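Local coordinates for protein putative phophotriesterase (PDB 3RHG) that probably hydrolyses ester bonds as a zinc-binding amidohydrolase of the phosphotriesterase family, at residues Thr20-His25 / Val290-Val295; Ile198-Trp203 / Ile225-Ser230; Ser230-Lys235 / Phe252-Leu257; Asp272-Val277 / Asn314-Leu319. All blocks are in the same frame, centred on the assembly; numbering follows the deposited sequence.

Interaction 1. Residues Thr20-His25 / Val290-Val295; sequences TLPHEH and VLSHDV. With ZN (zinc ion), chain B.
The HxH metal motif at the end of the first barrel strand meets the end of the last strand here, and the two share one zinc ion. His23 NE2 and His25 NE2 bind it, and Asp294 OD1 completes this side at 2.4 Å from the zinc. OD1 lies at the edge of both imidazoles, near their planes. Glu166 also binds this metal. Behind the site, Glu24 bends back at chi2 (-66°) and brings its carboxylate to the opposite loop. Glu24 OE2 accepts three bonds: Ser292 OG at 2.7 Å, His293 N at 2.8 Å and His293 ND1 at 3.0 Å. The amide comes on the syn side, while the hydroxyl and the ring nitrogen come from above the carboxylate plane. Val295 N meets Glu24 OE1 at 3.0 Å, nearly along its C-O axis. Ser292 OG also accepts from His23 N. Asp294 N donates to His23 O at 3.2 Å, and His25 N to Val295 O at 2.9 Å. His23 ND1 bonds to Asn197, His25 ND1 to Thr96 and His293 NE2 to Val312 N. Four donors on one buried carboxylate would probably favour its charged form, and its bonds tie the Asp294 loop to the segment that carries both histidines.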
# COMPACT_ATOMS: atom_id res chain seq x y z
N THR A 20 24.30 -1.19 2.74
CA THR A 20 24.26 0.27 2.75
C THR A 20 22.95 0.76 2.15
O THR A 20 22.49 0.25 1.12
CB THR A 20 25.42 0.81 1.89
OG1 THR A 20 26.66 0.44 2.49
CG2 THR A 20 25.38 2.36 1.82
N LEU A 21 22.37 1.78 2.77
CA LEU A 21 21.18 2.48 2.24
C LEU A 21 21.63 3.88 1.84
O LEU A 21 21.98 4.69 2.70
CB LEU A 21 20.10 2.56 3.30
CG LEU A 21 19.48 1.23 3.75
CD1 LEU A 21 18.53 1.46 4.96
CD2 LEU A 21 18.75 0.61 2.57
N PRO A 22 21.62 4.16 0.54
CA PRO A 22 22.22 5.41 0.01
C PRO A 22 21.33 6.64 0.03
O PRO A 22 21.80 7.74 -0.30
CB PRO A 22 22.58 5.04 -1.44
CG PRO A 22 21.50 4.03 -1.81
CD PRO A 22 21.27 3.21 -0.54
N HIS A 23 20.05 6.49 0.36
CA HIS A 23 19.20 7.69 0.37
C HIS A 23 18.09 7.58 1.41
O HIS A 23 17.05 6.96 1.14
CB HIS A 23 18.58 7.98 -1.01
CG HIS A 23 17.80 9.28 -1.06
ND1 HIS A 23 18.19 10.36 -1.82
CD2 HIS A 23 16.66 9.65 -0.43
CE1 HIS A 23 17.32 11.35 -1.67
NE2 HIS A 23 16.38 10.95 -0.82
N GLU A 24 18.32 8.17 2.58
CA GLU A 24 17.35 8.12 3.69
C GLU A 24 17.36 9.48 4.36
O GLU A 24 18.23 10.30 4.08
CB GLU A 24 17.76 7.03 4.71
CG GLU A 24 17.92 5.66 4.10
CD GLU A 24 16.62 5.09 3.58
OE1 GLU A 24 15.52 5.58 3.97
OE2 GLU A 24 16.70 4.15 2.77
N HIS A 25 16.39 9.72 5.24
CA HIS A 25 16.47 10.88 6.13
C HIS A 25 16.33 10.43 7.55
O HIS A 25 15.30 9.90 7.93
CB HIS A 25 15.43 11.95 5.76
CG HIS A 25 15.55 12.37 4.33
ND1 HIS A 25 16.40 13.38 3.93
CD2 HIS A 25 15.02 11.85 3.20
CE1 HIS A 25 16.34 13.50 2.61
NE2 HIS A 25 15.51 12.59 2.14
N VAL A 290 20.89 1.64 -7.71
CA VAL A 290 20.91 1.58 -6.24
C VAL A 290 19.48 1.68 -5.70
O VAL A 290 18.58 2.15 -6.42
CB VAL A 290 21.85 2.63 -5.60
CG1 VAL A 290 23.31 2.26 -5.83
CG2 VAL A 290 21.53 4.04 -6.15
N LEU A 291 19.30 1.25 -4.45
CA LEU A 291 17.97 1.04 -3.85
C LEU A 291 17.91 1.66 -2.47
O LEU A 291 18.87 1.55 -1.71
CB LEU A 291 17.74 -0.46 -3.64
CG LEU A 291 17.92 -1.36 -4.87
CD1 LEU A 291 17.73 -2.82 -4.49
CD2 LEU A 291 17.00 -0.98 -6.03
N SER A 292 16.79 2.30 -2.12
CA SER A 292 16.66 2.83 -0.77
C SER A 292 15.16 3.06 -0.47
O SER A 292 14.31 2.75 -1.32
CB SER A 292 17.50 4.12 -0.61
OG SER A 292 18.27 4.10 0.60
N HIS A 293 14.86 3.58 0.73
CA HIS A 293 13.47 3.77 1.19
C HIS A 293 13.02 5.23 1.18
O HIS A 293 11.83 5.51 1.16
CB HIS A 293 13.33 3.32 2.66
CG HIS A 293 13.81 1.93 2.94
ND1 HIS A 293 15.12 1.66 3.27
CD2 HIS A 293 13.15 0.74 2.97
CE1 HIS A 293 15.25 0.35 3.50
NE2 HIS A 293 14.07 -0.23 3.32
N ASP A 294 13.98 6.16 1.27
CA ASP A 294 13.64 7.58 1.44
C ASP A 294 12.73 7.83 2.62
O ASP A 294 11.79 8.63 2.51
CB ASP A 294 13.05 8.20 0.15
CG ASP A 294 13.10 9.71 0.16
OD1 ASP A 294 13.98 10.27 0.87
OD2 ASP A 294 12.26 10.36 -0.53
N VAL A 295 12.98 7.17 3.75
CA VAL A 295 12.24 7.50 4.97
C VAL A 295 12.37 9.00 5.21
O VAL A 295 13.48 9.52 5.28
CB VAL A 295 12.75 6.72 6.20
CG1 VAL A 295 12.14 7.27 7.50
CG2 VAL A 295 12.44 5.23 6.04
ZN ZN B . 15.13 12.22 0.22
O HOH W 1 20.59 -0.36 -0.73

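Interaction 2. Residues Ile198-Trp203 / Ile225-Ser230; sequences IHMPGW and ISLAHS. With ZN (zinc ion), chain C; BEZ (benzoic acid), chain D.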
# COMPACT_ATOMS: atom_id res chain seq x y z
N ILE A 198 20.89 13.70 -7.00
CA ILE A 198 19.99 14.75 -7.48
C ILE A 198 18.56 14.40 -7.12
O ILE A 198 18.03 13.40 -7.56
CB ILE A 198 20.09 14.94 -9.02
CG1 ILE A 198 21.55 15.04 -9.49
CG2 ILE A 198 19.28 16.17 -9.48
CD1 ILE A 198 22.30 16.14 -8.89
N HIS A 199 17.89 15.28 -6.37
CA HIS A 199 16.47 15.16 -6.19
C HIS A 199 15.83 15.48 -7.53
O HIS A 199 15.87 16.64 -8.00
CB HIS A 199 15.97 16.17 -5.14
CG HIS A 199 14.48 16.36 -5.15
ND1 HIS A 199 13.64 15.65 -4.32
CD2 HIS A 199 13.69 17.17 -5.90
CE1 HIS A 199 12.39 16.01 -4.57
NE2 HIS A 199 12.39 16.93 -5.52
N MET A 200 15.24 14.48 -8.17
CA MET A 200 14.53 14.68 -9.43
C MET A 200 13.05 14.79 -9.15
O MET A 200 12.54 14.21 -8.20
CB MET A 200 14.76 13.51 -10.39
CG MET A 200 16.21 13.39 -10.80
SD MET A 200 16.79 14.78 -11.82
CE MET A 200 15.90 14.41 -13.33
N PRO A 201 12.34 15.52 -10.02
CA PRO A 201 10.87 15.51 -9.96
C PRO A 201 10.42 14.21 -10.61
O PRO A 201 10.39 14.10 -11.84
CB PRO A 201 10.48 16.74 -10.77
CG PRO A 201 11.65 16.94 -11.75
CD PRO A 201 12.89 16.44 -11.04
N GLY A 202 10.14 13.20 -9.79
CA GLY A 202 10.08 11.83 -10.27
C GLY A 202 8.92 11.49 -11.18
O GLY A 202 8.98 10.49 -11.93
N TRP A 203 7.86 12.31 -11.12
CA TRP A 203 6.73 12.11 -12.02
C TRP A 203 6.88 12.91 -13.33
O TRP A 203 5.98 12.89 -14.18
CB TRP A 203 5.40 12.45 -11.33
CG TRP A 203 5.05 11.48 -10.23
CD1 TRP A 203 4.28 10.37 -10.33
CD2 TRP A 203 5.46 11.56 -8.85
NE1 TRP A 203 4.17 9.74 -9.11
CE2 TRP A 203 4.87 10.46 -8.18
CE3 TRP A 203 6.23 12.47 -8.12
CZ2 TRP A 203 5.06 10.23 -6.81
CZ3 TRP A 203 6.41 12.24 -6.75
CH2 TRP A 203 5.83 11.13 -6.11
N ILE A 225 27.39 10.30 -10.22
CA ILE A 225 26.08 10.97 -10.16
C ILE A 225 24.96 9.95 -10.05
O ILE A 225 24.93 8.96 -10.79
CB ILE A 225 25.88 11.85 -11.41
CG1 ILE A 225 26.86 13.05 -11.32
CG2 ILE A 225 24.41 12.36 -11.53
CD1 ILE A 225 27.05 13.74 -12.59
N SER A 226 24.03 10.18 -9.12
CA SER A 226 22.82 9.37 -9.03
C SER A 226 21.57 10.23 -9.16
O SER A 226 21.49 11.34 -8.59
CB SER A 226 22.78 8.57 -7.72
OG SER A 226 22.90 9.45 -6.61
N LEU A 227 20.61 9.70 -9.91
CA LEU A 227 19.33 10.37 -10.06
C LEU A 227 18.34 9.79 -9.04
O LEU A 227 17.90 8.66 -9.18
CB LEU A 227 18.79 10.27 -11.50
CG LEU A 227 19.72 10.84 -12.58
CD1 LEU A 227 19.05 10.77 -13.98
CD2 LEU A 227 20.09 12.29 -12.23
N ALA A 228 18.02 10.55 -8.00
CA ALA A 228 17.05 10.10 -7.00
C ALA A 228 15.63 10.06 -7.58
O ALA A 228 15.33 10.70 -8.58
CB ALA A 228 17.07 11.04 -5.77
N HIS A 229 14.78 9.32 -6.91
CA HIS A 229 13.36 9.25 -7.23
C HIS A 229 13.14 8.82 -8.69
O HIS A 229 12.31 9.37 -9.41
CB HIS A 229 12.70 10.60 -6.95
CG HIS A 229 13.12 11.23 -5.65
ND1 HIS A 229 13.35 10.49 -4.51
CD2 HIS A 229 13.34 12.52 -5.32
CE1 HIS A 229 13.73 11.29 -3.53
NE2 HIS A 229 13.72 12.53 -3.99
N SER A 230 13.90 7.82 -9.12
CA SER A 230 13.69 7.24 -10.43
C SER A 230 12.45 6.33 -10.42
O SER A 230 11.97 5.94 -11.49
CB SER A 230 14.93 6.45 -10.86
OG SER A 230 16.06 7.30 -11.00
ZN ZN C . 14.06 14.25 -2.93
C BEZ D . 8.38 14.48 -4.18
O1 BEZ D . 9.11 14.90 -5.10
O2 BEZ D . 7.37 15.13 -3.84
C1 BEZ D . 8.70 13.19 -3.48
C2 BEZ D . 9.90 12.52 -3.73
C3 BEZ D . 10.18 11.33 -3.06
C4 BEZ D . 9.27 10.81 -2.15
C5 BEZ D . 8.08 11.48 -1.91
C6 BEZ D . 7.79 12.67 -2.57
O HOH W 2 11.52 9.35 -12.18
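His199 and His229 meet at the second zinc ion. His199 ND1 and His229 NE2 each bind it at 2.0 Å, and the two nitrogens lie 3.1 Å apart as fellow ligands. Their rings are steeply turned, with planes at 79°. The two histidines use different nitrogens. In His199, CG is anti to the backbone N (chi1 165°), which swings the ring to the metal, and chi2 (94°) turns ND1 to it. Glu166 also binds this zinc and bridges it to the other one.

The backbone bonds are those of neighbouring parallel strands. Ile198 N donates to Ser226 O at 2.9 Å, and Ala228 N returns a bond to Ile198 O at 2.9 Å. Further along, one water donates to both Gly202 O and His229 O, linking the two loops.

Apolar packing lies on the outer face of the sheet. Ile198 and Leu227 run side by side, with CG1 of Ile198 4.1 Å from CD2 of Leu227. Met200 crosses Leu227 and brings CG to its CB. Helix 207-217 packs against Ile198 and Met200 from outside, as expected in a beta-alpha-beta unit.

The His229 ring is sandwiched. Ala228 CB sits over one face, and benzoic acid C3 sits 3.5 Å above the opposite face. The benzoic acid carboxyl carbon lies at the edge of the Trp203 indole, 3.9 Å from CZ3. His229 ND1 bonds to Asp253, whose carboxylate would probably make the imidazole a more electron-rich zinc ligand. The ring is thus fixed by metal, carboxylate and packing together, and it also lines the benzoic acid pocket.

Interaction 3. Residues Ser230-Lys235 / Phe252-Leu257; sequences SDPSGK and FDMIGL. With BEZ (benzoic acid), chain D.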
# COMPACT_ATOMS: atom_id res chain seq x y z
N SER A 230 13.90 7.82 -9.12
CA SER A 230 13.69 7.24 -10.43
C SER A 230 12.45 6.33 -10.42
O SER A 230 11.97 5.94 -11.49
CB SER A 230 14.93 6.45 -10.86
OG SER A 230 16.06 7.30 -11.00
N ASP A 231 11.95 5.99 -9.23
CA ASP A 231 10.89 4.97 -9.12
C ASP A 231 9.66 5.28 -10.00
O ASP A 231 9.15 4.40 -10.68
CB ASP A 231 10.44 4.74 -7.66
CG ASP A 231 11.61 4.70 -6.67
OD1 ASP A 231 11.67 3.73 -5.89
OD2 ASP A 231 12.46 5.64 -6.68
N PRO A 232 9.16 6.54 -9.97
CA PRO A 232 7.91 6.76 -10.71
C PRO A 232 8.08 6.75 -12.23
O PRO A 232 7.07 6.82 -12.94
CB PRO A 232 7.44 8.15 -10.23
CG PRO A 232 8.15 8.35 -8.90
CD PRO A 232 9.51 7.72 -9.15
N SER A 233 9.32 6.67 -12.73
CA SER A 233 9.53 6.50 -14.16
C SER A 233 9.85 5.05 -14.53
O SER A 233 10.27 4.77 -15.65
CB SER A 233 10.57 7.47 -14.72
OG SER A 233 11.84 7.30 -14.11
N GLY A 234 9.59 4.13 -13.60
CA GLY A 234 10.01 2.73 -13.80
C GLY A 234 9.30 2.05 -14.98
O GLY A 234 9.85 1.09 -15.57
N LYS A 235 8.10 2.52 -15.37
CA LYS A 235 7.38 1.95 -16.52
C LYS A 235 7.95 2.49 -17.83
O LYS A 235 7.76 1.91 -18.91
CB LYS A 235 5.88 2.27 -16.45
CG LYS A 235 5.15 1.59 -15.30
CD LYS A 235 3.76 2.18 -15.11
CE LYS A 235 3.05 1.54 -13.94
NZ LYS A 235 2.86 0.07 -14.13
N PHE A 252 16.38 3.96 -7.09
CA PHE A 252 15.01 3.64 -6.75
C PHE A 252 14.97 3.73 -5.25
O PHE A 252 15.27 2.77 -4.54
CB PHE A 252 14.64 2.24 -7.26
CG PHE A 252 14.54 2.15 -8.76
CD1 PHE A 252 13.29 2.16 -9.39
CD2 PHE A 252 15.69 2.08 -9.54
CE1 PHE A 252 13.20 2.09 -10.79
CE2 PHE A 252 15.62 2.00 -10.93
CZ PHE A 252 14.37 2.00 -11.57
N ASP A 253 14.64 4.92 -4.76
CA ASP A 253 14.73 5.19 -3.34
C ASP A 253 13.35 5.36 -2.68
O ASP A 253 13.27 5.85 -1.55
CB ASP A 253 15.59 6.45 -3.10
CG ASP A 253 15.20 7.59 -4.00
OD1 ASP A 253 13.99 7.73 -4.24
OD2 ASP A 253 16.08 8.32 -4.51
N MET A 254 12.29 4.91 -3.35
CA MET A 254 10.93 5.05 -2.78
C MET A 254 10.35 3.68 -2.53
O MET A 254 9.13 3.48 -2.53
CB MET A 254 10.04 5.87 -3.72
CG MET A 254 10.61 7.25 -3.96
SD MET A 254 9.91 8.11 -5.40
CE MET A 254 8.23 8.36 -4.87
N ILE A 255 11.23 2.71 -2.29
CA ILE A 255 10.77 1.33 -2.19
C ILE A 255 10.05 1.13 -0.88
O ILE A 255 10.64 1.32 0.19
CB ILE A 255 11.95 0.34 -2.37
CG1 ILE A 255 12.49 0.46 -3.80
CG2 ILE A 255 11.52 -1.12 -2.07
CD1 ILE A 255 13.77 -0.33 -4.04
N GLY A 256 8.78 0.74 -0.97
CA GLY A 256 7.93 0.63 0.21
C GLY A 256 7.40 1.96 0.74
O GLY A 256 6.89 2.02 1.87
N LEU A 257 7.45 3.01 -0.08
CA LEU A 257 6.93 4.29 0.36
C LEU A 257 5.40 4.21 0.66
O LEU A 257 4.92 4.63 1.72
CB LEU A 257 7.30 5.38 -0.66
CG LEU A 257 6.71 6.77 -0.43
CD1 LEU A 257 7.33 7.33 0.79
CD2 LEU A 257 6.97 7.65 -1.61
C BEZ D . 8.38 14.48 -4.18
O1 BEZ D . 9.11 14.90 -5.10
O2 BEZ D . 7.37 15.13 -3.84
C1 BEZ D . 8.70 13.19 -3.48
C2 BEZ D . 9.90 12.52 -3.73
C3 BEZ D . 10.18 11.33 -3.06
C4 BEZ D . 9.27 10.81 -2.15
C5 BEZ D . 8.08 11.48 -1.91
C6 BEZ D . 7.79 12.67 -2.57
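The carboxylate of Asp231 reaches across to the backbone of the next loop. Met254 N donates to Asp231 OD1 at 2.9 Å, from above the carboxylate plane, with an N-H...O angle of 151°. A second bond, Asp253 N to Asp231 OD2 at 3.0 Å, is weak. One side chain therefore meets two consecutive amides where the chain leaves strand 249-252. Asp231 holds CG anti to its own carbonyl carbon (chi1 -41°), which carries the carboxylate over to that chain.

Asp231 OD2 also lies 3.6 Å from Asp253 OD1. These like charges are close, but Asp253 OD1 is also hydrogen-bonded to His229.

Apolar groups fill in around the carboxylate. Met254 crosses Pro232 at about a right angle, and its SD is 3.8 Å from Pro232 CD. A bend at chi3 (67°) turns the Met254 methyl to the pocket, where CE lies 3.8 Å from benzoic acid C4. Leu257 CD2 approaches the same carbon. On the other side of Asp231, Ser230 CB sits over a face of the Phe252 ring, and Gly234 CA lies at the ring edge.

The contact joins the loops that follow strands 225-227 and 249-252 of the barrel. Phe252 continues outward to helices 237-245 and 270-282. Ile255 packs on helix 311-322.

Interaction 4. Residues Asp272-Val277 / Asn314-Leu319; sequences DTVEAV and NVFLSL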
# COMPACT_ATOMS: atom_id res chain seq x y z
N ASP A 272 5.45 -2.99 -8.63
CA ASP A 272 5.78 -2.20 -9.83
C ASP A 272 7.30 -2.06 -9.92
O ASP A 272 7.90 -2.17 -10.98
CB ASP A 272 5.22 -0.76 -9.77
CG ASP A 272 3.72 -0.67 -9.99
OD1 ASP A 272 3.12 -1.54 -10.67
OD2 ASP A 272 3.13 0.35 -9.49
N THR A 273 7.91 -1.74 -8.79
CA THR A 273 9.35 -1.44 -8.78
C THR A 273 10.18 -2.73 -8.88
O THR A 273 11.24 -2.74 -9.49
CB THR A 273 9.70 -0.61 -7.57
OG1 THR A 273 9.04 0.66 -7.73
CG2 THR A 273 11.21 -0.35 -7.47
N VAL A 274 9.67 -3.83 -8.32
CA VAL A 274 10.29 -5.14 -8.53
C VAL A 274 10.42 -5.40 -10.03
O VAL A 274 11.48 -5.77 -10.52
CB VAL A 274 9.49 -6.27 -7.85
CG1 VAL A 274 10.01 -7.65 -8.27
CG2 VAL A 274 9.54 -6.12 -6.32
N GLU A 275 9.34 -5.18 -10.78
CA GLU A 275 9.34 -5.43 -12.21
C GLU A 275 10.26 -4.45 -12.98
O GLU A 275 10.98 -4.86 -13.90
CB GLU A 275 7.92 -5.36 -12.78
CG GLU A 275 7.84 -5.79 -14.25
CD GLU A 275 8.38 -7.21 -14.50
OE1 GLU A 275 8.19 -8.12 -13.66
OE2 GLU A 275 9.00 -7.42 -15.57
N ALA A 276 10.25 -3.18 -12.60
CA ALA A 276 11.10 -2.19 -13.26
C ALA A 276 12.58 -2.56 -13.05
O ALA A 276 13.36 -2.58 -13.99
CB ALA A 276 10.82 -0.79 -12.71
N VAL A 277 12.96 -2.82 -11.79
CA VAL A 277 14.35 -3.14 -11.47
C VAL A 277 14.77 -4.47 -12.11
O VAL A 277 15.85 -4.58 -12.69
CB VAL A 277 14.59 -3.13 -9.93
CG1 VAL A 277 15.94 -3.77 -9.57
CG2 VAL A 277 14.43 -1.70 -9.38
N ASN A 314 15.44 -6.89 3.26
CA ASN A 314 14.71 -8.06 3.66
C ASN A 314 13.60 -8.49 2.70
O ASN A 314 13.56 -9.61 2.35
CB ASN A 314 14.15 -7.83 5.05
CG ASN A 314 14.17 -9.06 5.89
OD1 ASN A 314 14.77 -10.06 5.55
ND2 ASN A 314 13.50 -9.00 6.99
N VAL A 315 12.74 -7.59 2.29
CA VAL A 315 11.63 -7.94 1.42
C VAL A 315 11.87 -7.70 -0.06
O VAL A 315 11.67 -8.56 -0.86
CB VAL A 315 10.38 -7.18 1.82
CG1 VAL A 315 9.26 -7.44 0.86
CG2 VAL A 315 10.00 -7.58 3.22
N PHE A 316 12.36 -6.52 -0.40
CA PHE A 316 12.57 -6.23 -1.83
C PHE A 316 13.55 -7.23 -2.48
O PHE A 316 13.28 -7.73 -3.59
CB PHE A 316 13.04 -4.79 -2.04
CG PHE A 316 13.04 -4.38 -3.48
CD1 PHE A 316 11.85 -4.00 -4.10
CD2 PHE A 316 14.23 -4.34 -4.21
CE1 PHE A 316 11.83 -3.61 -5.44
CE2 PHE A 316 14.23 -3.95 -5.57
CZ PHE A 316 13.01 -3.56 -6.18
N LEU A 317 14.66 -7.54 -1.82
CA LEU A 317 15.63 -8.49 -2.39
C LEU A 317 15.02 -9.89 -2.53
O LEU A 317 15.35 -10.62 -3.47
CB LEU A 317 16.93 -8.54 -1.57
CG LEU A 317 17.71 -7.21 -1.55
CD1 LEU A 317 19.09 -7.39 -0.89
CD2 LEU A 317 17.88 -6.62 -2.94
N SER A 318 14.13 -10.28 -1.60
CA SER A 318 13.42 -11.58 -1.69
C SER A 318 12.46 -11.59 -2.87
O SER A 318 12.33 -12.60 -3.58
CB SER A 318 12.61 -11.86 -0.41
OG SER A 318 13.47 -12.21 0.64
N LEU A 319 11.77 -10.47 -3.06
CA LEU A 319 10.88 -10.35 -4.20
C LEU A 319 11.64 -10.45 -5.53
O LEU A 319 11.14 -11.07 -6.47
CB LEU A 319 10.08 -9.05 -4.12
CG LEU A 319 9.05 -8.99 -2.97
CD1 LEU A 319 8.31 -7.62 -2.96
CD2 LEU A 319 8.08 -10.17 -3.03
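Phe316 holds CG anti to its backbone N (chi1 -170°), which swings the ring toward segment 272-277. Val274 has CG2 anti to the carbonyl carbon, with CG1 opposite the backbone N (chi1 170°), and CG2 is the branch that meets this ring. The closest approach is 3.5 Å, from Val274 CG2 to Phe316 CE1. The methyl comes in obliquely, as the two side chains slide past each other in opposite directions.

The ring tip wedges between successive turns. Phe316 CZ lies 3.8 Å from Thr273 O, with that oxygen at the ring edge. Thr273 CG2 sits 3.9 Å from Phe316 CE1 and crosses at about a right angle. One turn further on, Val277 CG2 meets Phe316 CZ at 4.0 Å, also at the edge. Val274 CG2 touches a second residue as well, with Leu319 CB 3.7 Å away. Val274 thus fits between Phe316 and Leu319, which are one helical turn apart.

The contact is apolar packing. The segment axes pass 10.3 Å apart and cross at -53°.

Helices 270-282 and 311-322 lie on the outer side of the barrel, before and after strand 289-291. Leu291 of that strand packs against Phe316, and Phe252 of strand 249-252 touches Thr273 and Val277. Helix 311-322 also meets the second subunit: Leu319 packs on Tyr39 of that neighbouring chain.

Interactions 1 and 2 build the two halves of the binuclear zinc site. Their centres lie 12 Å apart, and they touch where Asp294 OD2 comes 3.5 Å from His229 CE1. Interaction 3 touches both. It joins interaction 2 through Asp253 and His229, and Phe252 is probably hydrogen-bonded through its backbone to Val290 and Ser292 of interaction 1. Interactions 2 and 3 share Ser230 and both touch the benzoic acid. Interaction 4 lies away from the site: the side chain of Thr273 is about 12 Å from the benzoic acid. It reaches the loop of interaction 3 through Ile255, with Phe316 CD1 3.5 Å from Ile255 CG2, and the barrel strand through Leu291, with Phe316 CD2 3.8 Å from Leu291 CD1.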